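Local coordinates for DNA damage response protein Rtt109, putative (Neosartorya fumigata, PDB 5ZB9), which probably transfers acetyl groups from acetyl-CoA to lysine side chains of histones, histone H3 in particular, and is linked to DNA replication and the DNA damage response, at residues V78-Y81 with L86-I89; I89-A94 with A118-L123; R133-L138 with P257-D262; H242-N247 with W320-P325. All coordinates share one frame; numbering follows the deposited sequence.

Interaction 1 (V78-Y81 with L86-I89); sequences VLVY and LTTI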
loop_
_atom_site.group_PDB
_atom_site.type_symbol
_atom_site.label_atom_id
_atom_site.label_comp_id
_atom_site.label_asym_id
_atom_site.label_seq_id
_atom_site.Cartn_x
_atom_site.Cartn_y
_atom_site.Cartn_z
ATOM N N VAL A 78 1.945 -6.255 2.059
ATOM C CA VAL A 78 1.308 -5.587 0.940
ATOM C C VAL A 78 0.251 -6.484 0.318
ATOM O O VAL A 78 0.533 -7.634 0.003
ATOM C CB VAL A 78 2.320 -5.211 -0.137
ATOM C CG1 VAL A 78 1.634 -4.441 -1.234
ATOM C CG2 VAL A 78 3.474 -4.409 0.463
ATOM N N LEU A 79 -0.962 -5.960 0.152
ATOM C CA LEU A 79 -2.036 -6.710 -0.485
ATOM C C LEU A 79 -2.215 -6.263 -1.929
ATOM O O LEU A 79 -2.360 -5.066 -2.204
ATOM C CB LEU A 79 -3.343 -6.531 0.282
ATOM C CG LEU A 79 -3.267 -6.643 1.807
ATOM C CD1 LEU A 79 -4.627 -6.315 2.421
ATOM C CD2 LEU A 79 -2.791 -8.023 2.238
ATOM N N VAL A 80 -2.200 -7.218 -2.855
ATOM C CA VAL A 80 -2.432 -6.907 -4.261
ATOM C C VAL A 80 -3.823 -7.365 -4.661
ATOM O O VAL A 80 -4.126 -8.553 -4.617
ATOM C CB VAL A 80 -1.389 -7.570 -5.190
ATOM C CG1 VAL A 80 -1.596 -7.118 -6.631
ATOM C CG2 VAL A 80 0.022 -7.245 -4.735
ATOM N N TYR A 81 -4.673 -6.410 -5.026
ATOM C CA TYR A 81 -6.019 -6.699 -5.511
ATOM C C TYR A 81 -6.060 -6.629 -7.028
ATOM O O TYR A 81 -5.365 -5.819 -7.637
ATOM C CB TYR A 81 -7.040 -5.717 -4.937
ATOM C CG TYR A 81 -7.137 -5.686 -3.428
ATOM C CD1 TYR A 81 -6.345 -4.823 -2.676
ATOM C CD2 TYR A 81 -8.036 -6.499 -2.755
ATOM C CE1 TYR A 81 -6.444 -4.786 -1.303
ATOM C CE2 TYR A 81 -8.136 -6.468 -1.377
ATOM C CZ TYR A 81 -7.341 -5.613 -0.658
ATOM O OH TYR A 81 -7.448 -5.586 0.712
ATOM N N LEU A 86 -8.636 -2.877 -12.858
ATOM C CA LEU A 86 -7.744 -2.208 -11.916
ATOM C C LEU A 86 -6.878 -3.184 -11.132
ATOM O O LEU A 86 -7.374 -4.191 -10.620
ATOM C CB LEU A 86 -8.552 -1.349 -10.942
ATOM C CG LEU A 86 -7.787 -0.473 -9.948
ATOM C CD1 LEU A 86 -6.953 0.598 -10.665
ATOM C CD2 LEU A 86 -8.758 0.161 -8.957
ATOM N N THR A 87 -5.579 -2.886 -11.060
ATOM C CA THR A 87 -4.687 -3.527 -10.097
ATOM C C THR A 87 -4.436 -2.558 -8.948
ATOM O O THR A 87 -4.069 -1.402 -9.169
ATOM C CB THR A 87 -3.328 -3.929 -10.705
ATOM O OG1 THR A 87 -3.527 -4.813 -11.810
ATOM C CG2 THR A 87 -2.461 -4.628 -9.655
ATOM N N THR A 88 -4.634 -3.027 -7.722
ATOM C CA THR A 88 -4.392 -2.187 -6.560
ATOM C C THR A 88 -3.356 -2.802 -5.645
ATOM O O THR A 88 -3.541 -3.898 -5.128
ATOM C CB THR A 88 -5.680 -1.934 -5.761
ATOM O OG1 THR A 88 -6.633 -1.281 -6.604
ATOM C CG2 THR A 88 -5.388 -1.041 -4.562
ATOM N N ILE A 89 -2.262 -2.080 -5.450
ATOM C CA ILE A 89 -1.235 -2.491 -4.515
ATOM C C ILE A 89 -1.357 -1.692 -3.208
ATOM O O ILE A 89 -1.050 -0.497 -3.156
ATOM C CB ILE A 89 0.147 -2.323 -5.134
ATOM C CG1 ILE A 89 0.239 -3.174 -6.410
ATOM C CG2 ILE A 89 1.227 -2.730 -4.155
ATOM C CD1 ILE A 89 1.585 -3.116 -7.076
#
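Tyr81 and Thr88 form the hydrogen-bonded pair of a beta hairpin, next to its turn, where strands 71-82 and 86-96 run antiparallel (175°) in the central sheet of the acetyltransferase fold. Both backbone bonds of this pair are present. Tyr81 N reaches Thr88 O at 2.8 Å, with the donor in the carbonyl plane, and Thr88 N returns to Tyr81 O at 2.9 Å, this time tilted 27° from that plane. Val80 and Ile89 follow as the non-hydrogen-bonded pair, their CA atoms 4.6 Å apart. Here Thr88 O takes a second, weaker contact from the CA-H of Val80, at 3.3 Å from Val80 CA.

The two sheet faces differ. Val78, Val80 and Ile89 share the face that helix 111-127 covers. Val78 CG1 points away from its own backbone N (chi1 -176°) and in this way meets Ile89 CG2 at 3.4 Å. Val80 CG1 lies 4.0 Å from Thr87 CG2, while Thr87 OG1 turns to Arg129. On the other face Tyr81 CB sits 4.1 Å from Thr88 CB, and the edge of the tyrosine ring passes near Thr88 O; the hydroxyl end of Tyr81 packs against Pro260 from the loop, and Met135 of the neighbouring strand against Thr88.

The chemistry is that of a buried hairpin end: the amides of Tyr81 and Thr88 satisfy each other, and methyl-to-methyl contact on the helix side adds an apolar layer to these polar backbone links.

Interaction 2 (I89-A94 with A118-L123); sequences IFVSKA and AFLSFL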
loop_
_atom_site.group_PDB
_atom_site.type_symbol
_atom_site.label_atom_id
_atom_site.label_comp_id
_atom_site.label_asym_id
_atom_site.label_seq_id
_atom_site.Cartn_x
_atom_site.Cartn_y
_atom_site.Cartn_z
ATOM N N ILE A 89 -2.262 -2.080 -5.450
ATOM C CA ILE A 89 -1.235 -2.491 -4.515
ATOM C C ILE A 89 -1.357 -1.692 -3.208
ATOM O O ILE A 89 -1.050 -0.497 -3.156
ATOM C CB ILE A 89 0.147 -2.323 -5.134
ATOM C CG1 ILE A 89 0.239 -3.174 -6.410
ATOM C CG2 ILE A 89 1.227 -2.730 -4.155
ATOM C CD1 ILE A 89 1.585 -3.116 -7.076
ATOM N N PHE A 90 -1.831 -2.362 -2.160
ATOM C CA PHE A 90 -2.148 -1.695 -0.905
ATOM C C PHE A 90 -1.235 -2.133 0.225
ATOM O O PHE A 90 -1.080 -3.329 0.474
ATOM C CB PHE A 90 -3.606 -1.961 -0.512
ATOM C CG PHE A 90 -3.967 -1.446 0.850
ATOM C CD1 PHE A 90 -4.132 -0.089 1.069
ATOM C CD2 PHE A 90 -4.141 -2.320 1.911
ATOM C CE1 PHE A 90 -4.465 0.393 2.333
ATOM C CE2 PHE A 90 -4.474 -1.846 3.173
ATOM C CZ PHE A 90 -4.635 -0.487 3.384
ATOM N N VAL A 91 -0.636 -1.162 0.908
ATOM C CA VAL A 91 0.204 -1.448 2.067
ATOM C C VAL A 91 -0.683 -1.611 3.298
ATOM O O VAL A 91 -1.385 -0.677 3.680
ATOM C CB VAL A 91 1.231 -0.329 2.320
ATOM C CG1 VAL A 91 2.171 -0.715 3.456
ATOM C CG2 VAL A 91 1.998 -0.013 1.043
ATOM N N SER A 92 -0.667 -2.789 3.910
ATOM C CA SER A 92 -1.538 -3.031 5.048
ATOM C C SER A 92 -0.790 -2.911 6.363
ATOM O O SER A 92 -1.366 -2.513 7.370
ATOM C CB SER A 92 -2.194 -4.405 4.945
ATOM O OG SER A 92 -1.220 -5.420 4.801
ATOM N N LYS A 93 0.498 -3.239 6.349
ATOM C CA LYS A 93 1.310 -3.241 7.567
ATOM C C LYS A 93 2.746 -2.838 7.271
ATOM O O LYS A 93 3.307 -3.201 6.235
ATOM C CB LYS A 93 1.304 -4.633 8.226
ATOM C CG LYS A 93 -0.037 -5.090 8.769
ATOM C CD LYS A 93 -0.067 -6.603 9.015
ATOM C CE LYS A 93 -1.481 -7.056 9.363
ATOM N NZ LYS A 93 -1.684 -8.518 9.184
ATOM N N ALA A 94 3.348 -2.104 8.194
ATOM C CA ALA A 94 4.757 -1.755 8.092
ATOM C C ALA A 94 5.258 -1.334 9.456
ATOM O O ALA A 94 4.818 -0.325 9.996
ATOM C CB ALA A 94 4.977 -0.652 7.077
ATOM N N ALA A 118 11.810 -0.283 -2.683
ATOM C CA ALA A 118 12.221 -1.395 -3.529
ATOM C C ALA A 118 11.157 -2.479 -3.598
ATOM O O ALA A 118 10.875 -3.001 -4.671
ATOM C CB ALA A 118 13.539 -1.978 -3.024
ATOM N N PHE A 119 10.572 -2.816 -2.453
ATOM C CA PHE A 119 9.517 -3.831 -2.395
ATOM C C PHE A 119 8.279 -3.416 -3.208
ATOM O O PHE A 119 7.764 -4.200 -4.006
ATOM C CB PHE A 119 9.136 -4.120 -0.936
ATOM C CG PHE A 119 8.295 -5.357 -0.751
ATOM C CD1 PHE A 119 8.609 -6.536 -1.411
ATOM C CD2 PHE A 119 7.197 -5.343 0.103
ATOM C CE1 PHE A 119 7.830 -7.680 -1.232
ATOM C CE2 PHE A 119 6.418 -6.474 0.285
ATOM C CZ PHE A 119 6.733 -7.644 -0.383
ATOM N N LEU A 120 7.812 -2.185 -3.017
ATOM C CA LEU A 120 6.687 -1.666 -3.798
ATOM C C LEU A 120 7.016 -1.609 -5.292
ATOM O O LEU A 120 6.221 -2.052 -6.120
ATOM C CB LEU A 120 6.281 -0.283 -3.294
ATOM C CG LEU A 120 5.631 -0.248 -1.905
ATOM C CD1 LEU A 120 5.331 1.170 -1.460
ATOM C CD2 LEU A 120 4.352 -1.074 -1.908
ATOM N N SER A 121 8.186 -1.070 -5.627
ATOM C CA SER A 121 8.672 -1.060 -7.006
ATOM C C SER A 121 8.616 -2.450 -7.619
ATOM O O SER A 121 8.125 -2.640 -8.732
ATOM C CB SER A 121 10.111 -0.542 -7.073
ATOM O OG SER A 121 10.169 0.702 -7.738
ATOM N N PHE A 122 9.124 -3.420 -6.869
ATOM C CA PHE A 122 9.134 -4.810 -7.291
ATOM C C PHE A 122 7.733 -5.318 -7.596
ATOM O O PHE A 122 7.508 -5.928 -8.640
ATOM C CB PHE A 122 9.788 -5.671 -6.211
ATOM C CG PHE A 122 9.687 -7.141 -6.466
ATOM C CD1 PHE A 122 10.489 -7.749 -7.417
ATOM C CD2 PHE A 122 8.804 -7.921 -5.747
ATOM C CE1 PHE A 122 10.404 -9.104 -7.653
ATOM C CE2 PHE A 122 8.718 -9.277 -5.981
ATOM C CZ PHE A 122 9.521 -9.865 -6.935
ATOM N N LEU A 123 6.786 -5.058 -6.696
ATOM C CA LEU A 123 5.429 -5.566 -6.869
ATOM C C LEU A 123 4.724 -4.871 -8.035
ATOM O O LEU A 123 3.887 -5.474 -8.704
ATOM C CB LEU A 123 4.623 -5.403 -5.575
ATOM C CG LEU A 123 5.168 -6.167 -4.359
ATOM C CD1 LEU A 123 4.437 -5.779 -3.076
ATOM C CD2 LEU A 123 5.119 -7.683 -4.576
#
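Ile89 and Val91, on the helix-facing side of strand 86-96, meet Leu120 and Leu123 of helix 111-127 mainly through apolar contacts, without hydrogen bonds between strand and helix. The strand and helix segments run at 149° with their axes 10.1 Å apart; the two belong to the beta-alpha-beta unit that strand 133-140 completes.

Leu120 CD2 makes two of the contacts. It reaches Val91 CG2 at 3.9 Å and Ile89 CG2 at 4.2 Å, touching both branched residues. The leucine crosses Val91 at about a right angle but slides past Ile89 in the opposite direction. Val172 and Ile176 of helix 162-177 also pack on Leu120.

At the other end, Ile89 CD1 lies 4.1 Å from Leu123 CB and 3.7 Å from Leu123 O. Its CG1 branch leaves opposite the carbonyl carbon (chi1 -59°) and runs on extended, which carries CD1 to the end of the helix segment.

Farther along the strand, Ser92 and Lys93 both face Glu77 in a classic beta bulge, with a salt bridge from Lys93 NZ to Glu77. Ala94, a CoA-binding residue, follows directly. The contact therefore rests on burial of aliphatic carbon, with shape rather than directed bonds setting how the helix lies against the strand.

Interaction 3 (R133-L138 with P257-D262); sequences RLMVSL and PRFPDD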
loop_
_atom_site.group_PDB
_atom_site.type_symbol
_atom_site.label_atom_id
_atom_site.label_comp_id
_atom_site.label_asym_id
_atom_site.label_seq_id
_atom_site.Cartn_x
_atom_site.Cartn_y
_atom_site.Cartn_z
ATOM N N ARG A 133 -4.960 -0.072 -15.774
ATOM C CA ARG A 133 -4.569 0.889 -14.747
ATOM C C ARG A 133 -4.108 0.193 -13.458
ATOM O O ARG A 133 -4.719 -0.788 -13.016
ATOM C CB ARG A 133 -5.736 1.840 -14.452
ATOM C CG ARG A 133 -5.403 2.959 -13.487
ATOM C CD ARG A 133 -6.503 4.004 -13.439
ATOM N NE ARG A 133 -6.418 4.937 -14.557
ATOM C CZ ARG A 133 -7.410 5.186 -15.406
ATOM N NH1 ARG A 133 -8.577 4.569 -15.265
ATOM N NH2 ARG A 133 -7.237 6.055 -16.393
ATOM N N LEU A 134 -3.012 0.684 -12.881
ATOM C CA LEU A 134 -2.492 0.151 -11.623
ATOM C C LEU A 134 -2.366 1.251 -10.566
ATOM O O LEU A 134 -1.915 2.366 -10.852
ATOM C CB LEU A 134 -1.137 -0.524 -11.833
ATOM C CG LEU A 134 -0.540 -1.221 -10.605
ATOM C CD1 LEU A 134 0.217 -2.455 -11.036
ATOM C CD2 LEU A 134 0.377 -0.300 -9.794
ATOM N N MET A 135 -2.751 0.923 -9.338
ATOM C CA MET A 135 -2.727 1.880 -8.241
ATOM C C MET A 135 -1.918 1.375 -7.044
ATOM O O MET A 135 -2.046 0.217 -6.637
ATOM C CB MET A 135 -4.154 2.199 -7.800
ATOM C CG MET A 135 -4.229 3.066 -6.571
ATOM S SD MET A 135 -5.897 3.644 -6.227
ATOM C CE MET A 135 -6.630 2.183 -5.500
ATOM N N VAL A 136 -1.074 2.242 -6.494
ATOM C CA VAL A 136 -0.455 1.975 -5.205
ATOM C C VAL A 136 -1.138 2.853 -4.176
ATOM O O VAL A 136 -1.299 4.052 -4.383
ATOM C CB VAL A 136 1.060 2.245 -5.202
ATOM C CG1 VAL A 136 1.648 1.961 -3.821
ATOM C CG2 VAL A 136 1.742 1.400 -6.252
ATOM N N SER A 137 -1.547 2.255 -3.067
ATOM C CA SER A 137 -2.324 2.983 -2.093
ATOM C C SER A 137 -1.938 2.613 -0.663
ATOM O O SER A 137 -1.443 1.517 -0.401
ATOM C CB SER A 137 -3.821 2.726 -2.328
ATOM O OG SER A 137 -4.626 3.527 -1.472
ATOM N N LEU A 138 -2.184 3.541 0.256
ATOM C CA LEU A 138 -1.907 3.335 1.674
ATOM C C LEU A 138 -2.546 4.453 2.483
ATOM O O LEU A 138 -2.843 5.519 1.944
ATOM C CB LEU A 138 -0.396 3.295 1.937
ATOM C CG LEU A 138 0.383 4.587 1.654
ATOM C CD1 LEU A 138 0.406 5.553 2.858
ATOM C CD2 LEU A 138 1.794 4.272 1.189
ATOM N N PRO A 257 -12.652 3.281 -1.785
ATOM C CA PRO A 257 -12.256 1.876 -1.624
ATOM C C PRO A 257 -12.214 1.435 -0.161
ATOM O O PRO A 257 -11.856 2.221 0.707
ATOM C CB PRO A 257 -10.862 1.836 -2.252
ATOM C CG PRO A 257 -10.334 3.220 -2.064
ATOM C CD PRO A 257 -11.514 4.145 -2.152
ATOM N N ARG A 258 -12.572 0.184 0.103
ATOM C CA ARG A 258 -12.646 -0.320 1.471
ATOM C C ARG A 258 -11.512 -1.296 1.804
ATOM O O ARG A 258 -11.588 -2.480 1.496
ATOM C CB ARG A 258 -14.010 -0.976 1.698
ATOM C CG ARG A 258 -15.167 0.016 1.586
ATOM C CD ARG A 258 -16.459 -0.625 1.106
ATOM N NE ARG A 258 -17.526 0.363 0.937
ATOM C CZ ARG A 258 -18.459 0.620 1.850
ATOM N NH1 ARG A 258 -18.469 -0.040 3.002
ATOM N NH2 ARG A 258 -19.382 1.542 1.613
ATOM N N PHE A 259 -10.463 -0.779 2.437
ATOM C CA PHE A 259 -9.288 -1.568 2.808
ATOM C C PHE A 259 -9.357 -2.004 4.273
ATOM O O PHE A 259 -10.046 -1.367 5.072
ATOM C CB PHE A 259 -8.008 -0.754 2.568
ATOM C CG PHE A 259 -7.757 -0.418 1.129
ATOM C CD1 PHE A 259 -7.390 -1.408 0.226
ATOM C CD2 PHE A 259 -7.870 0.888 0.679
ATOM C CE1 PHE A 259 -7.153 -1.104 -1.105
ATOM C CE2 PHE A 259 -7.630 1.203 -0.654
ATOM C CZ PHE A 259 -7.270 0.204 -1.548
ATOM N N PRO A 260 -8.634 -3.085 4.632
ATOM C CA PRO A 260 -8.540 -3.561 6.022
ATOM C C PRO A 260 -7.982 -2.520 6.994
ATOM O O PRO A 260 -6.966 -1.887 6.693
ATOM C CB PRO A 260 -7.569 -4.740 5.936
ATOM C CG PRO A 260 -7.512 -5.115 4.519
ATOM C CD PRO A 260 -7.860 -3.929 3.704
ATOM N N ASP A 261 -8.642 -2.357 8.139
ATOM C CA ASP A 261 -8.155 -1.522 9.243
ATOM C C ASP A 261 -7.989 -0.046 8.878
ATOM O O ASP A 261 -7.356 0.707 9.608
ATOM C CB ASP A 261 -6.824 -2.076 9.774
ATOM C CG ASP A 261 -6.916 -3.553 10.156
ATOM O OD1 ASP A 261 -8.014 -3.997 10.555
ATOM O OD2 ASP A 261 -5.892 -4.271 10.053
ATOM N N ASP A 262 -8.571 0.364 7.760
ATOM C CA ASP A 262 -8.506 1.748 7.306
ATOM C C ASP A 262 -9.512 2.628 8.060
ATOM O O ASP A 262 -10.701 2.322 8.090
ATOM C CB ASP A 262 -8.767 1.802 5.796
ATOM C CG ASP A 262 -8.523 3.181 5.182
ATOM O OD1 ASP A 262 -8.798 4.222 5.823
ATOM O OD2 ASP A 262 -8.065 3.221 4.019
#
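Phe259, at the first position of a type II beta turn that runs to Asp262, brings its ring up to Met135 and Ser137 of strand 133-140 in the central sheet. Between these segments, on the sheet face opposite helix 111-127, the contact is made chiefly by Phe259.

Met135 approaches the ring at its edge, near its plane, with CE 4.5 Å from Phe259 CZ. The methionine chain is extended through its first two torsions and then bends at the thioether (chi3 78°), which turns the terminal methyl to the phenylalanine. Ser137 OG lies 3.9 Å from Phe259 CE2. That hydroxyl is spoken for by Leu319 O on strand 317-324, leaving its contact with the ring one of simple proximity.

Phe259 is held from further sides as well: its ring stacks with that of Phe90, and Thr88 and Leu38 touch it too. Met135 in turn has Trp320 and Leu244 as neighbours, so the contact is part of a buried cluster on this face.

Past the phenylalanine, Pro260 (phi -59°) and Asp261, which takes a positive phi of 61°, complete the conformation typical of a type II turn, here one whose first residue packs on the sheet.

Interaction 4 (H242-N247 with W320-P325); sequences HQLCDN and WLVINP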
loop_
_atom_site.group_PDB
_atom_site.type_symbol
_atom_site.label_atom_id
_atom_site.label_comp_id
_atom_site.label_asym_id
_atom_site.label_seq_id
_atom_site.Cartn_x
_atom_site.Cartn_y
_atom_site.Cartn_z
ATOM N N HIS A 242 -12.236 9.939 -10.989
ATOM C CA HIS A 242 -12.566 9.518 -12.343
ATOM C C HIS A 242 -11.655 8.427 -12.882
ATOM O O HIS A 242 -12.013 7.747 -13.839
ATOM C CB HIS A 242 -12.570 10.731 -13.272
ATOM C CG HIS A 242 -13.666 11.698 -12.954
ATOM N ND1 HIS A 242 -13.487 12.777 -12.114
ATOM C CD2 HIS A 242 -14.973 11.705 -13.303
ATOM C CE1 HIS A 242 -14.632 13.427 -11.988
ATOM N NE2 HIS A 242 -15.550 12.795 -12.696
ATOM N N GLN A 243 -10.496 8.234 -12.259
ATOM C CA GLN A 243 -9.600 7.156 -12.679
ATOM C C GLN A 243 -9.921 5.844 -11.966
ATOM O O GLN A 243 -9.606 4.765 -12.459
ATOM C CB GLN A 243 -8.145 7.536 -12.435
ATOM C CG GLN A 243 -7.684 8.766 -13.195
ATOM C CD GLN A 243 -6.172 8.897 -13.206
ATOM O OE1 GLN A 243 -5.477 8.136 -13.886
ATOM N NE2 GLN A 243 -5.652 9.858 -12.446
ATOM N N LEU A 244 -10.562 5.948 -10.809
ATOM C CA LEU A 244 -10.871 4.786 -9.987
ATOM C C LEU A 244 -12.304 4.296 -10.161
ATOM O O LEU A 244 -12.583 3.115 -9.976
ATOM C CB LEU A 244 -10.631 5.121 -8.517
ATOM C CG LEU A 244 -9.296 4.736 -7.894
ATOM C CD1 LEU A 244 -8.138 5.027 -8.836
ATOM C CD2 LEU A 244 -9.133 5.472 -6.570
ATOM N N CYS A 245 -13.212 5.209 -10.497
ATOM C CA CYS A 245 -14.637 4.884 -10.583
ATOM C C CYS A 245 -15.244 5.167 -11.950
ATOM O O CYS A 245 -15.069 6.246 -12.510
ATOM C CB CYS A 245 -15.408 5.661 -9.525
ATOM S SG CYS A 245 -14.830 5.326 -7.864
ATOM N N ASP A 246 -15.973 4.189 -12.474
ATOM C CA ASP A 246 -16.600 4.304 -13.786
ATOM C C ASP A 246 -17.811 5.231 -13.762
ATOM O O ASP A 246 -18.118 5.892 -14.752
ATOM C CB ASP A 246 -17.016 2.927 -14.294
ATOM C CG ASP A 246 -17.975 2.225 -13.346
ATOM O OD1 ASP A 246 -17.501 1.616 -12.355
ATOM O OD2 ASP A 246 -19.203 2.283 -13.591
ATOM N N ASN A 247 -18.496 5.271 -12.624
ATOM C CA ASN A 247 -19.673 6.108 -12.468
ATOM C C ASN A 247 -19.523 7.059 -11.294
ATOM O O ASN A 247 -19.891 6.733 -10.169
ATOM C CB ASN A 247 -20.921 5.242 -12.289
ATOM C CG ASN A 247 -22.193 6.065 -12.142
ATOM O OD1 ASN A 247 -22.205 7.280 -12.370
ATOM N ND2 ASN A 247 -23.276 5.398 -11.758
ATOM N N TRP A 320 -2.763 7.838 -2.975
ATOM C CA TRP A 320 -2.994 7.014 -4.151
ATOM C C TRP A 320 -1.987 7.390 -5.221
ATOM O O TRP A 320 -1.942 8.536 -5.668
ATOM C CB TRP A 320 -4.424 7.176 -4.688
ATOM C CG TRP A 320 -5.468 7.020 -3.635
ATOM C CD1 TRP A 320 -6.048 5.854 -3.218
ATOM C CD2 TRP A 320 -6.047 8.062 -2.843
ATOM N NE1 TRP A 320 -6.956 6.110 -2.223
ATOM C CE2 TRP A 320 -6.975 7.455 -1.972
ATOM C CE3 TRP A 320 -5.872 9.448 -2.787
ATOM C CZ2 TRP A 320 -7.725 8.188 -1.050
ATOM C CZ3 TRP A 320 -6.624 10.178 -1.874
ATOM C CH2 TRP A 320 -7.538 9.545 -1.018
ATOM N N LEU A 321 -1.154 6.432 -5.605
ATOM C CA LEU A 321 -0.297 6.610 -6.756
ATOM C C LEU A 321 -0.965 5.922 -7.932
ATOM O O LEU A 321 -1.119 4.697 -7.932
ATOM C CB LEU A 321 1.096 6.036 -6.501
ATOM C CG LEU A 321 1.992 5.960 -7.739
ATOM C CD1 LEU A 321 2.319 7.362 -8.265
ATOM C CD2 LEU A 321 3.252 5.174 -7.428
ATOM N N VAL A 322 -1.398 6.700 -8.917
ATOM C CA VAL A 322 -2.119 6.114 -10.048
ATOM C C VAL A 322 -1.245 6.076 -11.299
ATOM O O VAL A 322 -0.809 7.121 -11.812
ATOM C CB VAL A 322 -3.426 6.875 -10.357
ATOM C CG1 VAL A 322 -4.162 6.224 -11.519
ATOM C CG2 VAL A 322 -4.316 6.925 -9.121
ATOM N N ILE A 323 -0.998 4.858 -11.776
ATOM C CA ILE A 323 -0.122 4.617 -12.916
ATOM C C ILE A 323 -0.917 4.228 -14.163
ATOM O O ILE A 323 -1.655 3.242 -14.164
ATOM C CB ILE A 323 0.904 3.508 -12.601
ATOM C CG1 ILE A 323 1.838 3.960 -11.474
ATOM C CG2 ILE A 323 1.690 3.119 -13.855
ATOM C CD1 ILE A 323 2.702 2.859 -10.899
ATOM N N ASN A 324 -0.765 5.008 -15.228
ATOM C CA ASN A 324 -1.446 4.702 -16.481
ATOM C C ASN A 324 -0.455 4.164 -17.493
ATOM O O ASN A 324 0.412 4.894 -17.970
ATOM C CB ASN A 324 -2.168 5.936 -17.025
ATOM C CG ASN A 324 -3.281 6.403 -16.104
ATOM O OD1 ASN A 324 -4.298 5.732 -15.964
ATOM N ND2 ASN A 324 -3.087 7.553 -15.462
ATOM N N PRO A 325 -0.578 2.868 -17.814
ATOM C CA PRO A 325 0.341 2.158 -18.705
ATOM C C PRO A 325 0.185 2.633 -20.154
ATOM O O PRO A 325 -0.796 3.322 -20.454
ATOM C CB PRO A 325 -0.089 0.701 -18.536
ATOM C CG PRO A 325 -1.552 0.800 -18.319
ATOM C CD PRO A 325 -1.724 2.021 -17.442
HETATM O O HOH W 1 -2.432 9.398 -12.759
#
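Gln243, on the short helix 241-244, faces Val322 of strand 317-324 across a CA-CA gap of 8.0 Å, so side chains rather than backbones span the contact. The glutamine is extended beyond CG and crosses both Val322 and Asn324 obliquely.

Its OE1 accepts a hydrogen bond from Asn324 ND2 at 2.9 Å, fairly straight (162° at the hydrogen) and in the carbonyl plane. The two amides are only 23° from coplanar. Val322 CG1 sits beside the same oxygen, 3.3 Å from Gln243 OE1.

The other end of the glutamine amide goes to water: Gln243 NE2 donates to a water at 3.3 Å, a long bond. That water lies 3.0 Å from Val322 O and can bridge to it. Beside this polar patch, Leu244 CD1 adds an apolar contact with Val322 CG2 at 4.3 Å.

The strongest polar partner of Asn324 is Arg133, whose NE donates to OD1; ND2 also bonds Glu183 OE2. With the asparagine amide set by these partners, this pattern favours the modelled orientation of the Gln243 amide, its oxygen toward ND2 and its nitrogen toward the water, in a buried amide network in which each end has a distinct role.

From the N terminus, interaction 1 comes first, closing the hairpin of strands 71-82 and 86-96 across the four intervening residues. Interaction 2 starts where it ends, sharing Ile89, and closes a loop of 23 residues to bring helix 111-127 onto the sheet. Strand 133-140 then pairs with 86-96 and opens interaction 3, whose second segment, 257-262, follows after 118 intervening residues. Before that is reached, 242-247 opens interaction 4, which closes only at 320-325, so interactions 3 and 4 cross. They also touch, through the backbones of Val136 and Leu321 on neighbouring strands. Interactions 2 and 3 bind helix and loop to opposite faces of one sheet, and interaction 4 adds helix 241-244.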